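Local coordinates for DUF7790 domain-containing protein (Leptospira interrogans serogroup Icterohaemorrhagiae serovar copenhageni, PDB 6ULO), which is of unknown function but is predicted to be a membrane protein and has an alpha/beta domain whose family is grouped with the Rossmann-like folds, at residues E130-S135 with V141-Y146; G275-V280 with G307-K312; R154-T159 with E269-R274; G219-S224 with N238-L243. All coordinates share one frame; numbering follows the deposited sequence.

The four contacts illustrate how chemistry follows depth in an alpha/beta fold. Interaction 4 lies in the core, where strand 218-222 and helix 234-241, with the residues just after each, meet through aliphatic and aromatic carbons alone. Interaction 2 reaches the same sheet near its edge and is partly buried: a histidine there touches a valine while its nitrogens bond elsewhere. Interactions 1 and 3 both use helix 139-166. The first pairs it with helix 125-135 through an isoleucine and a lysine–glutamine bond, and the second joins it at the surface to a loop through water. Y146 of interaction 1 and R154 of interaction 3 are probably hydrogen-bonded to each other along that helix.

Interaction 1: E130-S135 with V141-Y146; sequences ELIQVS and VYKKVY
I132 and Q133 meet three residues of the helix that follows them, I132 with its two aliphatic branches and Q133 with its amide oxygen. In I132 the ethyl arm and the branch methyl divide the work. CG2 stands anti to the backbone N, which carries it between two neighbours: it lies 3.7 Å from Y142 CB and 3.8 Å from K143 CG. The other arm ends in CD1, which approaches the base of the next tyrosine, with Y146 CB 4.1 Å away, and meets that ring at an oblique angle. I132 and K143 run past each other in opposite directions, and the lysine chain travels on toward the next residue of the first helix.

That residue is Q133. Its CG is anti to the backbone N and the chain then bends at chi2, bringing the amide round toward the lysine. K143 NZ donates to Q133 OE1 over 2.9 Å, with a C=O...N angle of 138° and the donor tilted 31° from the carbonyl plane. The polar bond thus lies beside an apolar contact whose isoleucine is buried.

The two segments run nearly antiparallel, at 155° and 9.5 Å between axes, as in a helical hairpin with a short connection. Helix 94-109 lies against both of them, meeting L131 and S135 on one and V141 and Y146 on the other. Y142 stacks on F136 and meets H98 edge-to-face, while the hydroxyl of Y146 bonds to L119 O of helix 113-120 and to R154 NH2 further along its own helix.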
loop_
_atom_site.group_PDB
_atom_site.type_symbol
_atom_site.label_atom_id
_atom_site.label_comp_id
_atom_site.label_asym_id
_atom_site.label_seq_id
_atom_site.Cartn_x
_atom_site.Cartn_y
_atom_site.Cartn_z
ATOM N N GLU A 130 9.721 -16.910 -17.982
ATOM C CA GLU A 130 10.826 -17.820 -17.701
ATOM C C GLU A 130 11.410 -17.599 -16.306
ATOM O O GLU A 130 11.771 -18.556 -15.613
ATOM C CB GLU A 130 11.913 -17.608 -18.752
ATOM C CG GLU A 130 11.555 -18.088 -20.175
ATOM C CD GLU A 130 12.506 -17.598 -21.300
ATOM O OE1 GLU A 130 13.451 -16.804 -21.044
ATOM O OE2 GLU A 130 12.292 -18.023 -22.460
ATOM N N LEU A 131 11.480 -16.349 -15.856
ATOM C CA LEU A 131 11.969 -16.059 -14.516
ATOM C C LEU A 131 11.014 -16.627 -13.476
ATOM O O LEU A 131 11.445 -17.252 -12.493
ATOM C CB LEU A 131 12.111 -14.553 -14.336
ATOM C CG LEU A 131 12.437 -14.056 -12.933
ATOM C CD1 LEU A 131 13.745 -14.647 -12.467
ATOM C CD2 LEU A 131 12.510 -12.527 -12.935
ATOM N N ILE A 132 9.703 -16.454 -13.681
ATOM C CA ILE A 132 8.743 -17.070 -12.767
ATOM C C ILE A 132 8.930 -18.584 -12.760
ATOM O O ILE A 132 8.904 -19.223 -11.693
ATOM C CB ILE A 132 7.301 -16.676 -13.126
ATOM C CG1 ILE A 132 7.080 -15.196 -12.797
ATOM C CG2 ILE A 132 6.290 -17.567 -12.388
ATOM C CD1 ILE A 132 5.821 -14.591 -13.432
ATOM N N GLN A 133 9.118 -19.186 -13.944
ATOM C CA GLN A 133 9.242 -20.640 -14.044
ATOM C C GLN A 133 10.349 -21.189 -13.151
ATOM O O GLN A 133 10.185 -22.246 -12.529
ATOM C CB GLN A 133 9.500 -21.030 -15.503
ATOM C CG GLN A 133 9.596 -22.539 -15.737
ATOM C CD GLN A 133 8.271 -23.249 -15.510
ATOM O OE1 GLN A 133 7.214 -22.655 -15.690
ATOM N NE2 GLN A 133 8.316 -24.523 -15.155
ATOM N N VAL A 134 11.495 -20.501 -13.090
ATOM C CA VAL A 134 12.628 -21.000 -12.310
ATOM C C VAL A 134 12.573 -20.606 -10.841
ATOM O O VAL A 134 13.413 -21.081 -10.062
ATOM C CB VAL A 134 13.991 -20.588 -12.907
ATOM C CG1 VAL A 134 14.150 -21.149 -14.306
ATOM C CG2 VAL A 134 14.207 -19.087 -12.866
ATOM N N SER A 135 11.622 -19.756 -10.430
ATOM C CA SER A 135 11.630 -19.140 -9.104
ATOM C C SER A 135 10.690 -19.787 -8.098
ATOM O O SER A 135 10.723 -19.402 -6.928
ATOM C CB SER A 135 11.323 -17.638 -9.224
ATOM O OG SER A 135 12.334 -17.001 -9.997
ATOM N N VAL A 141 0.949 -21.087 -10.684
ATOM C CA VAL A 141 0.116 -20.199 -9.875
ATOM C C VAL A 141 0.428 -18.762 -10.246
ATOM O O VAL A 141 -0.474 -17.920 -10.437
ATOM C CB VAL A 141 0.373 -20.468 -8.379
ATOM C CG1 VAL A 141 -0.260 -19.406 -7.508
ATOM C CG2 VAL A 141 -0.161 -21.865 -7.980
ATOM N N TYR A 142 1.726 -18.457 -10.358
ATOM C CA TYR A 142 2.193 -17.099 -10.607
ATOM C C TYR A 142 2.137 -16.740 -12.080
ATOM O O TYR A 142 1.867 -15.581 -12.406
ATOM C CB TYR A 142 3.597 -16.919 -10.003
ATOM C CG TYR A 142 3.552 -17.230 -8.520
ATOM C CD1 TYR A 142 3.237 -16.254 -7.586
ATOM C CD2 TYR A 142 3.760 -18.555 -8.060
ATOM C CE1 TYR A 142 3.131 -16.581 -6.227
ATOM C CE2 TYR A 142 3.649 -18.876 -6.741
ATOM C CZ TYR A 142 3.357 -17.904 -5.827
ATOM O OH TYR A 142 3.261 -18.296 -4.508
ATOM N N LYS A 143 2.351 -17.705 -12.987
ATOM C CA LYS A 143 2.210 -17.404 -14.408
ATOM C C LYS A 143 0.775 -17.025 -14.739
ATOM O O LYS A 143 0.533 -16.112 -15.539
ATOM C CB LYS A 143 2.663 -18.588 -15.270
ATOM C CG LYS A 143 4.131 -18.873 -15.171
ATOM C CD LYS A 143 4.506 -20.096 -16.021
ATOM C CE LYS A 143 5.617 -19.812 -16.964
ATOM N NZ LYS A 143 5.976 -21.011 -17.770
ATOM N N LYS A 144 -0.199 -17.709 -14.127
ATOM C CA LYS A 144 -1.593 -17.350 -14.338
ATOM C C LYS A 144 -1.861 -15.935 -13.845
ATOM O O LYS A 144 -2.518 -15.146 -14.525
ATOM C CB LYS A 144 -2.501 -18.335 -13.603
ATOM C CG LYS A 144 -2.604 -19.730 -14.216
ATOM C CD LYS A 144 -3.560 -20.571 -13.365
ATOM C CE LYS A 144 -3.729 -21.952 -13.906
ATOM N NZ LYS A 144 -4.037 -21.863 -15.339
ATOM N N VAL A 145 -1.369 -15.602 -12.649
ATOM C CA VAL A 145 -1.528 -14.242 -12.125
ATOM C C VAL A 145 -0.881 -13.228 -13.061
ATOM O O VAL A 145 -1.475 -12.180 -13.363
ATOM C CB VAL A 145 -0.997 -14.130 -10.678
ATOM C CG1 VAL A 145 -0.966 -12.655 -10.242
ATOM C CG2 VAL A 145 -1.857 -14.937 -9.742
ATOM N N TYR A 146 0.321 -13.523 -13.563
ATOM C CA TYR A 146 0.977 -12.605 -14.496
ATOM C C TYR A 146 0.086 -12.338 -15.695
ATOM O O TYR A 146 -0.115 -11.186 -16.092
ATOM C CB TYR A 146 2.323 -13.187 -14.969
ATOM C CG TYR A 146 3.028 -12.262 -15.947
ATOM C CD1 TYR A 146 4.062 -11.425 -15.518
ATOM C CD2 TYR A 146 2.693 -12.250 -17.298
ATOM C CE1 TYR A 146 4.700 -10.545 -16.411
ATOM C CE2 TYR A 146 3.323 -11.386 -18.201
ATOM C CZ TYR A 146 4.332 -10.550 -17.747
ATOM O OH TYR A 146 4.956 -9.713 -18.648
#

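Interaction 2: G275-V280 with G307-K312; sequences GFHYCV and GTVDKK
The imidazole of H277 is the flat group here, and V309 CG1 and D310 O approach it obliquely from opposite sides of its plane. The methyl CG1 of V309 lies 3.7 Å from H277 CE1 and 3.9 Å from H277 NE2. D310 O comes within 4.0 Å of H277 CE1. F262 also meets the imidazole edge-to-face, and M303 of helix 299-306 touches the histidine as well.

The ring reaches this place because CG stands anti to the backbone N (chi1 -174°), directing the imidazole from its strand toward 307-310. These strands are not sheet neighbours: strand 315-318 lies between them, and the nearest CA atoms, of H277 and K311, are 9.1 Å apart. The contact is therefore made by the histidine ring reaching past an intervening strand to a valine methyl and a backbone carbonyl.

Both ring nitrogens find partners outside the pair, NE2 with T316 OG1 on that middle strand and ND1 with P263 O. Held at two points, the buried imidazole has its rotation fixed, and what it turns to V309 is CE1, the carbon between its two nitrogens, for van der Waals packing. Since P263 O can only accept, ND1 probably carries a proton.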
loop_
_atom_site.group_PDB
_atom_site.type_symbol
_atom_site.label_atom_id
_atom_site.label_comp_id
_atom_site.label_asym_id
_atom_site.label_seq_id
_atom_site.Cartn_x
_atom_site.Cartn_y
_atom_site.Cartn_z
ATOM N N GLY A 275 -14.567 9.243 -8.198
ATOM C CA GLY A 275 -13.477 9.492 -7.275
ATOM C C GLY A 275 -12.402 10.324 -7.940
ATOM O O GLY A 275 -12.481 10.654 -9.114
ATOM N N PHE A 276 -11.410 10.744 -7.161
ATOM C CA PHE A 276 -11.259 10.487 -5.736
ATOM C C PHE A 276 -10.866 11.785 -5.050
ATOM O O PHE A 276 -10.246 12.680 -5.663
ATOM C CB PHE A 276 -10.134 9.448 -5.487
ATOM C CG PHE A 276 -10.522 8.070 -5.855
ATOM C CD1 PHE A 276 -11.319 7.308 -5.005
ATOM C CD2 PHE A 276 -10.106 7.532 -7.058
ATOM C CE1 PHE A 276 -11.709 6.029 -5.373
ATOM C CE2 PHE A 276 -10.475 6.268 -7.426
ATOM C CZ PHE A 276 -11.285 5.520 -6.592
ATOM N N HIS A 277 -11.225 11.873 -3.770
ATOM C CA HIS A 277 -10.694 12.870 -2.855
ATOM C C HIS A 277 -9.741 12.154 -1.902
ATOM O O HIS A 277 -10.010 11.018 -1.489
ATOM C CB HIS A 277 -11.866 13.513 -2.093
ATOM C CG HIS A 277 -11.473 14.654 -1.212
ATOM N ND1 HIS A 277 -11.583 15.972 -1.619
ATOM C CD2 HIS A 277 -11.037 14.689 0.069
ATOM C CE1 HIS A 277 -11.197 16.762 -0.629
ATOM N NE2 HIS A 277 -10.869 16.009 0.411
ATOM N N TYR A 278 -8.611 12.791 -1.589
ATOM C CA TYR A 278 -7.542 12.170 -0.809
ATOM C C TYR A 278 -7.634 12.661 0.626
ATOM O O TYR A 278 -8.089 13.785 0.881
ATOM C CB TYR A 278 -6.173 12.529 -1.447
ATOM C CG TYR A 278 -6.069 11.904 -2.811
ATOM C CD1 TYR A 278 -5.356 10.721 -3.007
ATOM C CD2 TYR A 278 -6.731 12.464 -3.919
ATOM C CE1 TYR A 278 -5.326 10.117 -4.257
ATOM C CE2 TYR A 278 -6.715 11.860 -5.162
ATOM C CZ TYR A 278 -6.000 10.688 -5.322
ATOM O OH TYR A 278 -5.988 10.069 -6.542
ATOM N N CYS A 279 -7.154 11.863 1.568
ATOM C CA CYS A 279 -7.256 12.245 2.966
ATOM C C CYS A 279 -6.092 11.649 3.752
ATOM O O CYS A 279 -5.774 10.455 3.619
ATOM C CB CYS A 279 -8.591 11.763 3.523
ATOM S SG CYS A 279 -8.879 12.128 5.263
ATOM N N VAL A 280 -5.463 12.480 4.581
ATOM C CA VAL A 280 -4.484 12.005 5.560
ATOM C C VAL A 280 -4.987 12.339 6.966
ATOM O O VAL A 280 -5.803 13.247 7.162
ATOM C CB VAL A 280 -3.065 12.562 5.317
ATOM C CG1 VAL A 280 -2.600 12.128 3.970
ATOM C CG2 VAL A 280 -3.054 14.074 5.440
ATOM N N GLY A 307 -12.451 16.892 9.402
ATOM C CA GLY A 307 -11.566 17.241 8.294
ATOM C C GLY A 307 -11.473 18.728 7.995
ATOM O O GLY A 307 -12.469 19.451 8.051
ATOM N N THR A 308 -10.260 19.170 7.663
ATOM C CA THR A 308 -9.995 20.488 7.081
ATOM C C THR A 308 -9.669 20.251 5.615
ATOM O O THR A 308 -8.709 19.523 5.302
ATOM C CB THR A 308 -8.793 21.142 7.766
ATOM O OG1 THR A 308 -9.066 21.320 9.160
ATOM C CG2 THR A 308 -8.486 22.482 7.148
ATOM N N VAL A 309 -10.475 20.829 4.726
ATOM C CA VAL A 309 -10.564 20.431 3.321
ATOM C C VAL A 309 -9.885 21.467 2.424
ATOM O O VAL A 309 -10.169 22.674 2.512
ATOM C CB VAL A 309 -12.024 20.208 2.881
ATOM C CG1 VAL A 309 -12.068 19.613 1.486
ATOM C CG2 VAL A 309 -12.781 19.337 3.880
ATOM N N ASP A 310 -9.002 20.996 1.550
ATOM C CA ASP A 310 -8.535 21.742 0.383
ATOM C C ASP A 310 -9.466 21.335 -0.755
ATOM O O ASP A 310 -9.325 20.262 -1.351
ATOM C CB ASP A 310 -7.064 21.423 0.130
ATOM C CG ASP A 310 -6.555 21.912 -1.234
ATOM O OD1 ASP A 310 -7.352 22.396 -2.078
ATOM O OD2 ASP A 310 -5.320 21.808 -1.444
ATOM N N LYS A 311 -10.450 22.200 -1.025
ATOM C CA LYS A 311 -11.465 21.925 -2.038
ATOM C C LYS A 311 -10.950 22.137 -3.455
ATOM O O LYS A 311 -11.551 21.624 -4.402
ATOM C CB LYS A 311 -12.719 22.781 -1.797
ATOM C CG LYS A 311 -13.447 22.363 -0.516
ATOM C CD LYS A 311 -14.771 23.066 -0.305
ATOM C CE LYS A 311 -15.793 22.526 -1.263
ATOM N NZ LYS A 311 -17.120 23.176 -1.016
ATOM N N LYS A 312 -9.847 22.867 -3.613
ATOM C CA LYS A 312 -9.280 23.089 -4.944
ATOM C C LYS A 312 -8.571 21.839 -5.447
ATOM O O LYS A 312 -8.821 21.370 -6.561
ATOM C CB LYS A 312 -8.311 24.284 -4.932
ATOM C CG LYS A 312 -7.650 24.569 -6.306
ATOM C CD LYS A 312 -8.722 24.904 -7.331
ATOM C CE LYS A 312 -8.193 25.288 -8.716
ATOM N NZ LYS A 312 -9.334 25.280 -9.695
#

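Interaction 3: R154-T159 with E269-R274; sequences RKRHKT and EISTDR
S271 OG is the polar atom on which this contact converges, bonded by a water and a carboxylate, with a guanidinium close by. The bridging water donates to S271 OG at 2.9 Å and is also bonded to T159 OG1 at 2.7 Å, so it links helix to loop. D51 OD1 is a further hydrogen-bond partner of S271 OG.

The chain of R156 is bent at chi2 (71°) and then extended, which carries the guanidinium from the helix toward the loop. There NH1 lies 3.5 Å from S271 OG, with the oxygen at the edge of the group and in its plane. The charged end is settled mainly by others: NH1 forms a salt bridge with D51 OD1 and NH2 bonds to E50 O. D51 thus serves both the serine and the arginine and would be expected to help neutralise the arginine's charge.

Beside this polar group, T159 turns its methyl to the loop. T159 CG2 lies 3.8 Å from I270 CG2, and the two side chains run antiparallel where they pass. Further along the loop, the backbone N of R274 donates to T272 OG1 at 3.1 Å with an angle of 165°.

That last bond defines an ST turn within the connection between strands 249-255 and 277-282, while the contact as a whole is a water-bridged helix–loop junction at the protein surface.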
loop_
_atom_site.group_PDB
_atom_site.type_symbol
_atom_site.label_atom_id
_atom_site.label_comp_id
_atom_site.label_asym_id
_atom_site.label_seq_id
_atom_site.Cartn_x
_atom_site.Cartn_y
_atom_site.Cartn_z
ATOM N N ARG A 154 0.221 -3.001 -17.247
ATOM C CA ARG A 154 0.839 -2.259 -18.343
ATOM C C ARG A 154 0.144 -0.930 -18.566
ATOM O O ARG A 154 0.800 0.113 -18.733
ATOM C CB ARG A 154 0.776 -3.100 -19.614
ATOM C CG ARG A 154 1.742 -4.284 -19.527
ATOM C CD ARG A 154 1.380 -5.342 -20.567
ATOM N NE ARG A 154 2.162 -6.559 -20.317
ATOM C CZ ARG A 154 2.057 -7.670 -21.032
ATOM N NH1 ARG A 154 1.197 -7.723 -22.035
ATOM N NH2 ARG A 154 2.805 -8.733 -20.736
ATOM N N LYS A 155 -1.187 -0.943 -18.574
ATOM C CA LYS A 155 -1.930 0.295 -18.769
ATOM C C LYS A 155 -1.626 1.274 -17.642
ATOM O O LYS A 155 -1.425 2.472 -17.889
ATOM C CB LYS A 155 -3.420 -0.030 -18.875
ATOM C CG LYS A 155 -4.346 1.146 -18.933
ATOM C CD LYS A 155 -5.761 0.642 -19.157
ATOM C CE LYS A 155 -6.774 1.759 -19.171
ATOM N NZ LYS A 155 -8.176 1.244 -19.277
ATOM N N ARG A 156 -1.590 0.782 -16.402
ATOM C CA ARG A 156 -1.304 1.647 -15.276
ATOM C C ARG A 156 0.120 2.188 -15.308
ATOM O O ARG A 156 0.346 3.358 -14.968
ATOM C CB ARG A 156 -1.596 0.883 -13.991
ATOM C CG ARG A 156 -1.241 1.638 -12.740
ATOM C CD ARG A 156 -2.202 2.797 -12.513
ATOM N NE ARG A 156 -1.915 3.456 -11.255
ATOM C CZ ARG A 156 -2.521 4.564 -10.828
ATOM N NH1 ARG A 156 -3.467 5.157 -11.572
ATOM N NH2 ARG A 156 -2.128 5.110 -9.674
ATOM N N HIS A 157 1.097 1.384 -15.746
ATOM C CA HIS A 157 2.448 1.911 -15.887
ATOM C C HIS A 157 2.489 3.064 -16.890
ATOM O O HIS A 157 3.158 4.073 -16.652
ATOM C CB HIS A 157 3.405 0.802 -16.329
ATOM C CG HIS A 157 3.765 -0.146 -15.229
ATOM N ND1 HIS A 157 4.321 -1.394 -15.450
ATOM C CD2 HIS A 157 3.643 -0.021 -13.884
ATOM C CE1 HIS A 157 4.522 -1.989 -14.275
ATOM N NE2 HIS A 157 4.124 -1.176 -13.316
ATOM N N LYS A 158 1.782 2.938 -18.016
ATOM C CA LYS A 158 1.801 4.003 -19.019
ATOM C C LYS A 158 1.116 5.258 -18.502
ATOM O O LYS A 158 1.575 6.371 -18.769
ATOM C CB LYS A 158 1.161 3.518 -20.312
ATOM C CG LYS A 158 1.914 2.332 -20.888
ATOM C CD LYS A 158 1.172 1.675 -22.041
ATOM C CE LYS A 158 1.853 0.351 -22.422
ATOM N NZ LYS A 158 3.274 0.553 -22.808
ATOM N N THR A 159 0.029 5.091 -17.738
ATOM C CA THR A 159 -0.631 6.216 -17.093
ATOM C C THR A 159 0.287 6.873 -16.070
ATOM O O THR A 159 0.351 8.105 -16.000
ATOM C CB THR A 159 -1.915 5.720 -16.444
ATOM O OG1 THR A 159 -2.825 5.397 -17.497
ATOM C CG2 THR A 159 -2.511 6.779 -15.526
ATOM N N GLU A 269 -9.903 11.968 -13.659
ATOM C CA GLU A 269 -10.691 11.344 -14.705
ATOM C C GLU A 269 -9.897 10.391 -15.583
ATOM O O GLU A 269 -10.503 9.735 -16.439
ATOM C CB GLU A 269 -11.303 12.425 -15.601
ATOM C CG GLU A 269 -10.281 13.174 -16.487
ATOM C CD GLU A 269 -9.556 14.315 -15.780
ATOM O OE1 GLU A 269 -9.870 14.617 -14.604
ATOM O OE2 GLU A 269 -8.649 14.919 -16.423
ATOM N N ILE A 270 -8.573 10.302 -15.412
ATOM C CA ILE A 270 -7.772 9.438 -16.281
ATOM C C ILE A 270 -8.143 7.967 -16.087
ATOM O O ILE A 270 -8.404 7.241 -17.056
ATOM C CB ILE A 270 -6.264 9.683 -16.080
ATOM C CG1 ILE A 270 -5.907 11.146 -16.348
ATOM C CG2 ILE A 270 -5.479 8.758 -16.971
ATOM C CD1 ILE A 270 -6.031 11.565 -17.783
ATOM N N SER A 271 -8.187 7.506 -14.833
ATOM C CA SER A 271 -8.353 6.093 -14.545
ATOM C C SER A 271 -9.738 5.735 -14.034
ATOM O O SER A 271 -10.035 4.541 -13.901
ATOM C CB SER A 271 -7.317 5.619 -13.506
ATOM O OG SER A 271 -5.979 5.798 -13.941
ATOM N N THR A 272 -10.571 6.715 -13.701
ATOM C CA THR A 272 -11.880 6.405 -13.128
ATOM C C THR A 272 -12.833 7.553 -13.401
ATOM O O THR A 272 -12.421 8.699 -13.568
ATOM C CB THR A 272 -11.818 6.159 -11.614
ATOM O OG1 THR A 272 -13.093 5.681 -11.155
ATOM C CG2 THR A 272 -11.480 7.448 -10.859
ATOM N N ASP A 273 -14.124 7.232 -13.398
ATOM C CA ASP A 273 -15.168 8.247 -13.412
ATOM C C ASP A 273 -15.868 8.398 -12.062
ATOM O O ASP A 273 -16.883 9.098 -11.983
ATOM C CB ASP A 273 -16.170 8.012 -14.551
ATOM C CG ASP A 273 -16.929 6.719 -14.402
ATOM O OD1 ASP A 273 -16.627 5.954 -13.457
ATOM O OD2 ASP A 273 -17.829 6.462 -15.242
ATOM N N ARG A 274 -15.347 7.782 -10.995
ATOM C CA ARG A 274 -15.965 7.896 -9.672
ATOM C C ARG A 274 -14.849 8.026 -8.640
ATOM O O ARG A 274 -14.272 7.025 -8.218
ATOM C CB ARG A 274 -16.839 6.685 -9.375
HETATM O O HOH W 1 -4.982 4.307 -16.280
#

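Interaction 4: G219-S224 with N238-L243; sequences GIIYFS and NSILNL
I240 and F223 point at each other from opposite directions, the methyl of one set against the rim of the other. I240 CD1 lies 3.9 Å from F223 CZ, at the ring's edge and in its plane. The same methyl turns to a second partner on the strand, with I221 CD1 at 4.1 Å, the two isoleucines meeting at a slant.

I221 CG1 is anti to the backbone N (chi1 -172°) and chi2 is extended, which sends CD1 toward the end of the helix and the loop after it, where it also touches L243 CD1 at 4.0 Å, the leucine crossing it at about a right angle. One terminal methyl on the strand thus faces two residues of 238-243, while I240 CD1 serves two residues of 219-224. The contact is made entirely of carbon and all four side chains are buried.

Helix 234-241 covers this face of the central sheet, in which strand 218-222 lies between 66-69 and 249-255. Helix 283-291 packs beside it, meeting I221 through I283 and I240 through F286 and L290. Helix 203-214 adds L204 against I240, and helix 74-82 receives I220 and Y222, whose side chains leave the strand on its other face.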
loop_
_atom_site.group_PDB
_atom_site.type_symbol
_atom_site.label_atom_id
_atom_site.label_comp_id
_atom_site.label_asym_id
_atom_site.label_seq_id
_atom_site.Cartn_x
_atom_site.Cartn_y
_atom_site.Cartn_z
ATOM N N GLY A 219 4.740 3.986 10.440
ATOM C CA GLY A 219 4.754 5.350 9.950
ATOM C C GLY A 219 3.608 5.736 9.047
ATOM O O GLY A 219 3.145 6.892 9.068
ATOM N N ILE A 220 3.149 4.784 8.239
ATOM C CA ILE A 220 2.027 5.018 7.334
ATOM C C ILE A 220 1.191 3.754 7.279
ATOM O O ILE A 220 1.737 2.651 7.137
ATOM C CB ILE A 220 2.508 5.341 5.899
ATOM C CG1 ILE A 220 3.272 6.672 5.839
ATOM C CG2 ILE A 220 1.282 5.371 4.926
ATOM C CD1 ILE A 220 3.856 6.979 4.500
ATOM N N ILE A 221 -0.131 3.908 7.362
ATOM C CA ILE A 221 -1.044 2.843 6.980
ATOM C C ILE A 221 -1.946 3.354 5.861
ATOM O O ILE A 221 -2.575 4.415 5.994
ATOM C CB ILE A 221 -1.804 2.234 8.181
ATOM C CG1 ILE A 221 -2.583 1.008 7.726
ATOM C CG2 ILE A 221 -2.691 3.264 8.904
ATOM C CD1 ILE A 221 -3.006 0.112 8.871
ATOM N N TYR A 222 -1.967 2.639 4.733
ATOM C CA TYR A 222 -2.723 3.038 3.550
ATOM C C TYR A 222 -3.916 2.108 3.369
ATOM O O TYR A 222 -3.755 0.883 3.287
ATOM C CB TYR A 222 -1.804 2.994 2.320
ATOM C CG TYR A 222 -2.540 3.069 0.978
ATOM C CD1 TYR A 222 -2.965 4.302 0.435
ATOM C CD2 TYR A 222 -2.811 1.918 0.256
ATOM C CE1 TYR A 222 -3.610 4.346 -0.801
ATOM C CE2 TYR A 222 -3.442 1.977 -0.989
ATOM C CZ TYR A 222 -3.844 3.193 -1.501
ATOM O OH TYR A 222 -4.486 3.211 -2.705
ATOM N N PHE A 223 -5.111 2.692 3.311
ATOM C CA PHE A 223 -6.361 1.959 3.158
ATOM C C PHE A 223 -6.979 2.072 1.778
ATOM O O PHE A 223 -8.042 1.503 1.570
ATOM C CB PHE A 223 -7.402 2.435 4.164
ATOM C CG PHE A 223 -7.013 2.204 5.603
ATOM C CD1 PHE A 223 -6.616 0.944 6.057
ATOM C CD2 PHE A 223 -7.056 3.257 6.527
ATOM C CE1 PHE A 223 -6.299 0.743 7.416
ATOM C CE2 PHE A 223 -6.743 3.050 7.876
ATOM C CZ PHE A 223 -6.370 1.806 8.307
ATOM N N SER A 224 -6.408 2.863 0.859
ATOM C CA SER A 224 -7.123 3.189 -0.373
ATOM C C SER A 224 -8.504 3.700 0.012
ATOM O O SER A 224 -8.611 4.406 1.012
ATOM C CB SER A 224 -7.100 1.988 -1.334
ATOM O OG SER A 224 -7.720 2.324 -2.571
ATOM N N ASN A 238 -9.831 -2.765 17.363
ATOM C CA ASN A 238 -8.783 -3.347 18.195
ATOM C C ASN A 238 -7.452 -3.396 17.465
ATOM O O ASN A 238 -6.404 -3.097 18.055
ATOM C CB ASN A 238 -9.162 -4.767 18.611
ATOM C CG ASN A 238 -10.245 -4.802 19.625
ATOM O OD1 ASN A 238 -10.625 -3.784 20.212
ATOM N ND2 ASN A 238 -10.770 -5.986 19.839
ATOM N N SER A 239 -7.461 -3.781 16.186
ATOM C CA SER A 239 -6.177 -3.909 15.507
ATOM C C SER A 239 -5.524 -2.543 15.287
ATOM O O SER A 239 -4.307 -2.423 15.449
ATOM C CB SER A 239 -6.280 -4.725 14.215
ATOM O OG SER A 239 -7.147 -4.090 13.311
ATOM N N ILE A 240 -6.297 -1.498 14.955
ATOM C CA ILE A 240 -5.687 -0.183 14.783
ATOM C C ILE A 240 -5.189 0.367 16.117
ATOM O O ILE A 240 -4.096 0.940 16.191
ATOM C CB ILE A 240 -6.620 0.789 14.042
ATOM C CG1 ILE A 240 -7.008 0.207 12.673
ATOM C CG2 ILE A 240 -5.955 2.167 13.919
ATOM C CD1 ILE A 240 -5.881 0.029 11.728
ATOM N N LEU A 241 -5.964 0.183 17.197
ATOM C CA LEU A 241 -5.502 0.622 18.509
ATOM C C LEU A 241 -4.231 -0.086 18.927
ATOM O O LEU A 241 -3.432 0.473 19.681
ATOM C CB LEU A 241 -6.598 0.414 19.559
ATOM C CG LEU A 241 -7.441 1.685 19.733
ATOM C CD1 LEU A 241 -8.154 2.157 18.474
ATOM C CD2 LEU A 241 -8.409 1.495 20.889
ATOM N N ASN A 242 -4.046 -1.330 18.474
ATOM C CA ASN A 242 -2.886 -2.121 18.851
ATOM C C ASN A 242 -1.624 -1.752 18.083
ATOM O O ASN A 242 -0.535 -2.206 18.437
ATOM C CB ASN A 242 -3.206 -3.613 18.657
ATOM C CG ASN A 242 -2.150 -4.504 19.219
ATOM O OD1 ASN A 242 -1.807 -4.417 20.419
ATOM N ND2 ASN A 242 -1.619 -5.382 18.368
ATOM N N LEU A 243 -1.719 -0.936 17.043
ATOM C CA LEU A 243 -0.521 -0.606 16.266
ATOM C C LEU A 243 0.366 0.337 17.066
ATOM O O LEU A 243 -0.129 1.365 17.569
ATOM C CB LEU A 243 -0.876 0.086 14.951
ATOM C CG LEU A 243 -1.602 -0.762 13.910
ATOM C CD1 LEU A 243 -2.026 0.137 12.741
ATOM C CD2 LEU A 243 -0.730 -1.935 13.410
#